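Local coordinates for protein glycerol Dehydrogenase (Unidentified, PDB 5XN8) that probably catalyses the NAD-dependent oxidation of glycerol to dihydroxyacetone, as a metal-dependent member of the iron-containing alcohol dehydrogenase family, at residues A[116-121]-A[232-237]; A[11-16]-A[152-157]. One frame throughout, in Å; residues are numbered along the deposited sequence.

The two contacts lie side by side, their centres about 10 Å apart, where the parallel sheet of the nucleotide-binding part meets helix 228-247. Along the chain their segments alternate: 11-16, then 116-121, then 152-157, then 232-237. Contact 2 pairs the edge strand 10-14 with strand 149-153; contact 1 sets the loop leaving the next strand of that sheet, 111-115, against helix 228-247. They touch directly, I234 CD1 lying 3.5 Å from T154 CG2, while I157 of contact 2 packs on A118 of contact 1. Helix 228-247 thus packs on both, joining the sheet edge to the loop with the probable NAD(+)- and glycerol-binding residues.

Contact 1: residues A[116-121]-A[232-237]; sequences TIASTD and RIIEAN
N237 and A118 make the one hydrogen bond between segments 116-121 and 232-237: N237 ND2 donates to A118 O over 3.2 Å, with an angle of 148° at the hydrogen. The donor lies 23° out of the carbonyl plane of A118, and the oxygen is likewise tilted from the amide plane. With CG anti to its own carbonyl carbon (chi1 -75°), N237 turns its amide toward the loop. Asparagine suits the place because its short side chain offers an N-H without a charge to bury.

Apolar contact is slight. A118 points its methyl at the helix, where CB meets I234 CG1 at 4.2 Å; so small a residue lets the loop backbone come close.

Around N237 O the meeting is weaker. D121 CB and T120 O each lie 3.4 Å from N237 O, the latter a pair of acceptors that cannot bond, and D121 CA makes a CA-H...O contact with N237 O. The carboxylate of D121 turns elsewhere, OD2 bonding S241 one turn further along the helix, while its backbone N bonds D171, a ligand of the zinc ion.

The chemistry is therefore that of a second shell: one neutral amide, a helix serine and the zinc ligand D171 hold a loop whose A118 and D121 are buried, and D121, probably a glycerol-binding residue, has its side chain about 4 Å from the zinc.

Contact 2: residues A[11-16]-A[152-157]; sequences YLQGPD and MDTAII
M152 lies against Y11 and Q13, its CG meeting CE1 of the Y11 ring obliquely at 3.6 Å, with the hydroxyl close by, and its CB packing on Q13 CG. Its backbone makes the parallel ladder: M152 N donates to L12 O at 2.9 Å, and M152 O receives G14 N at 3.2 Å. Glycine suits position 14: its phi of 162° is easily reached only without a side chain, and a CB would crowd P15 CD. Beside it Y11 OH bonds Q13 OE1.

D153 ends the strand and caps helix 154-158. Its CG stands anti to the backbone N (chi1 -169°), which brings OD1 to A155 N at 3.1 Å and, by a weak bond, to D16 N; OD2 bonds S18 and a water that weakly reaches D16. Aspartate suits such a cap, offering acceptors to the N-H groups of the first turn.

T154 N continues the ladder to G14 O (3.2 Å). T154 CG2 meets Q13 CG at 3.7 Å, while the hydroxyl OG1 of T154 bonds E231. A155 then sets its small methyl near D16.

Strand 10-14 is the sheet's edge within this chain, but a strand of the second subunit pairs antiparallel with it, while helix 228-247 covers the face bearing Q13 and M152.

Contact 1: residues A[116-121]-A[232-237]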
# COMPACT_ATOMS: atom_id res chain seq x y z
N THR A 116 -43.15 -5.32 13.02
CA THR A 116 -42.92 -4.41 14.14
C THR A 116 -41.57 -4.69 14.85
O THR A 116 -41.19 -3.96 15.76
CB THR A 116 -44.07 -4.53 15.15
OG1 THR A 116 -44.18 -5.89 15.60
CG2 THR A 116 -45.38 -4.10 14.51
N ILE A 117 -40.88 -5.76 14.43
CA ILE A 117 -39.56 -6.14 14.96
C ILE A 117 -38.67 -6.54 13.79
O ILE A 117 -39.17 -7.08 12.80
CB ILE A 117 -39.72 -7.30 15.98
CG1 ILE A 117 -40.42 -6.82 17.26
CG2 ILE A 117 -38.37 -7.90 16.33
CD1 ILE A 117 -40.99 -7.92 18.14
N ALA A 118 -37.36 -6.30 13.89
CA ALA A 118 -36.39 -6.59 12.81
C ALA A 118 -35.46 -7.74 13.19
O ALA A 118 -34.24 -7.57 13.27
CB ALA A 118 -35.58 -5.34 12.48
N SER A 119 -36.05 -8.90 13.44
CA SER A 119 -35.34 -10.04 14.05
C SER A 119 -35.08 -11.24 13.13
O SER A 119 -34.37 -12.16 13.51
CB SER A 119 -36.12 -10.52 15.27
OG SER A 119 -37.43 -10.91 14.91
N THR A 120 -35.67 -11.22 11.93
CA THR A 120 -35.47 -12.25 10.91
C THR A 120 -35.48 -11.61 9.54
O THR A 120 -35.84 -10.43 9.40
CB THR A 120 -36.55 -13.36 10.97
OG1 THR A 120 -36.27 -14.35 9.98
CG2 THR A 120 -37.98 -12.78 10.81
N ASP A 121 -35.08 -12.38 8.53
CA ASP A 121 -35.12 -11.96 7.12
C ASP A 121 -36.27 -12.63 6.35
O ASP A 121 -36.32 -12.56 5.11
CB ASP A 121 -33.75 -12.19 6.45
CG ASP A 121 -33.29 -13.65 6.47
OD1 ASP A 121 -34.01 -14.51 7.03
OD2 ASP A 121 -32.19 -13.91 5.90
N ARG A 232 -29.80 1.56 8.41
CA ARG A 232 -28.94 0.70 7.58
C ARG A 232 -29.01 -0.76 8.01
O ARG A 232 -29.03 -1.66 7.17
CB ARG A 232 -27.47 1.15 7.61
CG ARG A 232 -27.17 2.57 7.15
CD ARG A 232 -27.40 2.79 5.67
NE ARG A 232 -27.23 4.21 5.31
CZ ARG A 232 -26.05 4.82 5.11
NH1 ARG A 232 -24.89 4.17 5.23
NH2 ARG A 232 -26.04 6.11 4.79
N ILE A 233 -29.03 -0.99 9.32
CA ILE A 233 -29.09 -2.34 9.89
C ILE A 233 -30.46 -2.99 9.70
O ILE A 233 -30.53 -4.19 9.46
CB ILE A 233 -28.63 -2.35 11.37
CG1 ILE A 233 -27.12 -2.14 11.45
CG2 ILE A 233 -29.04 -3.64 12.11
CD1 ILE A 233 -26.27 -3.32 11.01
N ILE A 234 -31.54 -2.21 9.83
CA ILE A 234 -32.89 -2.71 9.53
C ILE A 234 -33.01 -3.14 8.06
O ILE A 234 -33.69 -4.13 7.76
CB ILE A 234 -33.98 -1.67 9.91
CG1 ILE A 234 -34.08 -1.55 11.43
CG2 ILE A 234 -35.35 -2.06 9.34
CD1 ILE A 234 -34.86 -0.34 11.90
N GLU A 235 -32.38 -2.40 7.16
CA GLU A 235 -32.37 -2.76 5.73
C GLU A 235 -31.51 -4.00 5.49
O GLU A 235 -31.91 -4.89 4.74
CB GLU A 235 -31.84 -1.60 4.89
CG GLU A 235 -32.05 -1.80 3.39
CD GLU A 235 -31.24 -0.86 2.52
OE1 GLU A 235 -30.85 0.21 3.01
OE2 GLU A 235 -30.99 -1.21 1.33
N ALA A 236 -30.33 -4.03 6.12
CA ALA A 236 -29.47 -5.21 6.09
C ALA A 236 -30.21 -6.46 6.58
O ALA A 236 -30.22 -7.49 5.90
CB ALA A 236 -28.22 -4.98 6.94
N ASN A 237 -30.85 -6.33 7.75
CA ASN A 237 -31.59 -7.43 8.39
C ASN A 237 -32.80 -7.91 7.61
O ASN A 237 -33.19 -9.08 7.75
CB ASN A 237 -32.06 -7.02 9.80
CG ASN A 237 -30.95 -7.01 10.83
OD1 ASN A 237 -29.77 -7.17 10.50
ND2 ASN A 237 -31.32 -6.83 12.09

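Contact 2: residues A[11-16]-A[152-157]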
# COMPACT_ATOMS: atom_id res chain seq x y z
N TYR A 11 -40.58 -2.22 -1.21
CA TYR A 11 -40.08 -2.28 0.15
C TYR A 11 -39.97 -0.85 0.67
O TYR A 11 -39.27 -0.04 0.09
CB TYR A 11 -38.75 -3.03 0.19
CG TYR A 11 -38.01 -2.93 1.50
CD1 TYR A 11 -38.24 -3.86 2.52
CD2 TYR A 11 -37.08 -1.92 1.73
CE1 TYR A 11 -37.56 -3.77 3.71
CE2 TYR A 11 -36.42 -1.82 2.93
CZ TYR A 11 -36.66 -2.76 3.92
OH TYR A 11 -35.99 -2.66 5.13
N LEU A 12 -40.71 -0.54 1.74
CA LEU A 12 -40.75 0.82 2.31
C LEU A 12 -40.10 0.81 3.68
O LEU A 12 -40.29 -0.13 4.45
CB LEU A 12 -42.20 1.29 2.46
CG LEU A 12 -42.97 1.71 1.22
CD1 LEU A 12 -43.34 0.52 0.35
CD2 LEU A 12 -44.21 2.49 1.64
N GLN A 13 -39.38 1.88 4.00
CA GLN A 13 -38.70 1.97 5.29
C GLN A 13 -38.43 3.40 5.74
O GLN A 13 -37.86 4.18 5.01
CB GLN A 13 -37.38 1.21 5.24
CG GLN A 13 -36.63 1.21 6.56
CD GLN A 13 -35.24 0.66 6.40
OE1 GLN A 13 -35.05 -0.44 5.89
NE2 GLN A 13 -34.23 1.44 6.81
N GLY A 14 -38.81 3.71 6.98
CA GLY A 14 -38.53 5.01 7.59
C GLY A 14 -39.40 5.28 8.80
O GLY A 14 -40.22 4.44 9.18
N PRO A 15 -39.23 6.46 9.42
CA PRO A 15 -40.14 6.88 10.50
C PRO A 15 -41.58 6.98 10.00
O PRO A 15 -41.81 7.48 8.91
CB PRO A 15 -39.60 8.27 10.87
CG PRO A 15 -38.16 8.20 10.55
CD PRO A 15 -38.06 7.35 9.31
N ASP A 16 -42.51 6.46 10.80
CA ASP A 16 -43.96 6.55 10.51
C ASP A 16 -44.40 5.87 9.20
O ASP A 16 -45.41 6.24 8.63
CB ASP A 16 -44.43 8.01 10.54
CG ASP A 16 -44.05 8.72 11.83
OD1 ASP A 16 -44.41 8.24 12.93
OD2 ASP A 16 -43.37 9.77 11.76
N MET A 152 -41.56 -1.14 6.82
CA MET A 152 -40.73 -1.16 8.01
C MET A 152 -40.80 0.20 8.68
O MET A 152 -40.17 1.15 8.23
CB MET A 152 -39.29 -1.50 7.62
CG MET A 152 -39.13 -2.76 6.78
SD MET A 152 -39.58 -4.27 7.66
CE MET A 152 -38.22 -4.43 8.80
N ASP A 153 -41.60 0.30 9.75
CA ASP A 153 -41.68 1.53 10.53
C ASP A 153 -40.59 1.47 11.58
O ASP A 153 -40.72 0.76 12.59
CB ASP A 153 -43.06 1.71 11.18
CG ASP A 153 -43.25 3.11 11.77
OD1 ASP A 153 -42.27 3.72 12.23
OD2 ASP A 153 -44.39 3.60 11.76
N THR A 154 -39.52 2.23 11.34
CA THR A 154 -38.33 2.17 12.18
C THR A 154 -38.49 2.87 13.53
O THR A 154 -37.68 2.66 14.42
CB THR A 154 -37.13 2.78 11.43
OG1 THR A 154 -37.43 4.15 11.12
CG2 THR A 154 -36.85 2.01 10.13
N ALA A 155 -39.52 3.71 13.68
CA ALA A 155 -39.88 4.29 14.98
C ALA A 155 -40.47 3.23 15.90
O ALA A 155 -40.22 3.24 17.11
CB ALA A 155 -40.85 5.46 14.80
N ILE A 156 -41.26 2.32 15.33
CA ILE A 156 -41.84 1.19 16.07
C ILE A 156 -40.78 0.12 16.34
O ILE A 156 -40.69 -0.40 17.45
CB ILE A 156 -43.05 0.58 15.33
CG1 ILE A 156 -44.16 1.62 15.18
CG2 ILE A 156 -43.57 -0.67 16.03
CD1 ILE A 156 -45.26 1.23 14.23
N ILE A 157 -39.99 -0.21 15.32
CA ILE A 157 -38.94 -1.23 15.45
C ILE A 157 -37.87 -0.85 16.47
O ILE A 157 -37.43 -1.69 17.25
CB ILE A 157 -38.32 -1.57 14.07
CG1 ILE A 157 -39.35 -2.27 13.18
CG2 ILE A 157 -37.08 -2.46 14.22
CD1 ILE A 157 -39.08 -2.15 11.70
O HOH W 1 -44.20 5.12 14.09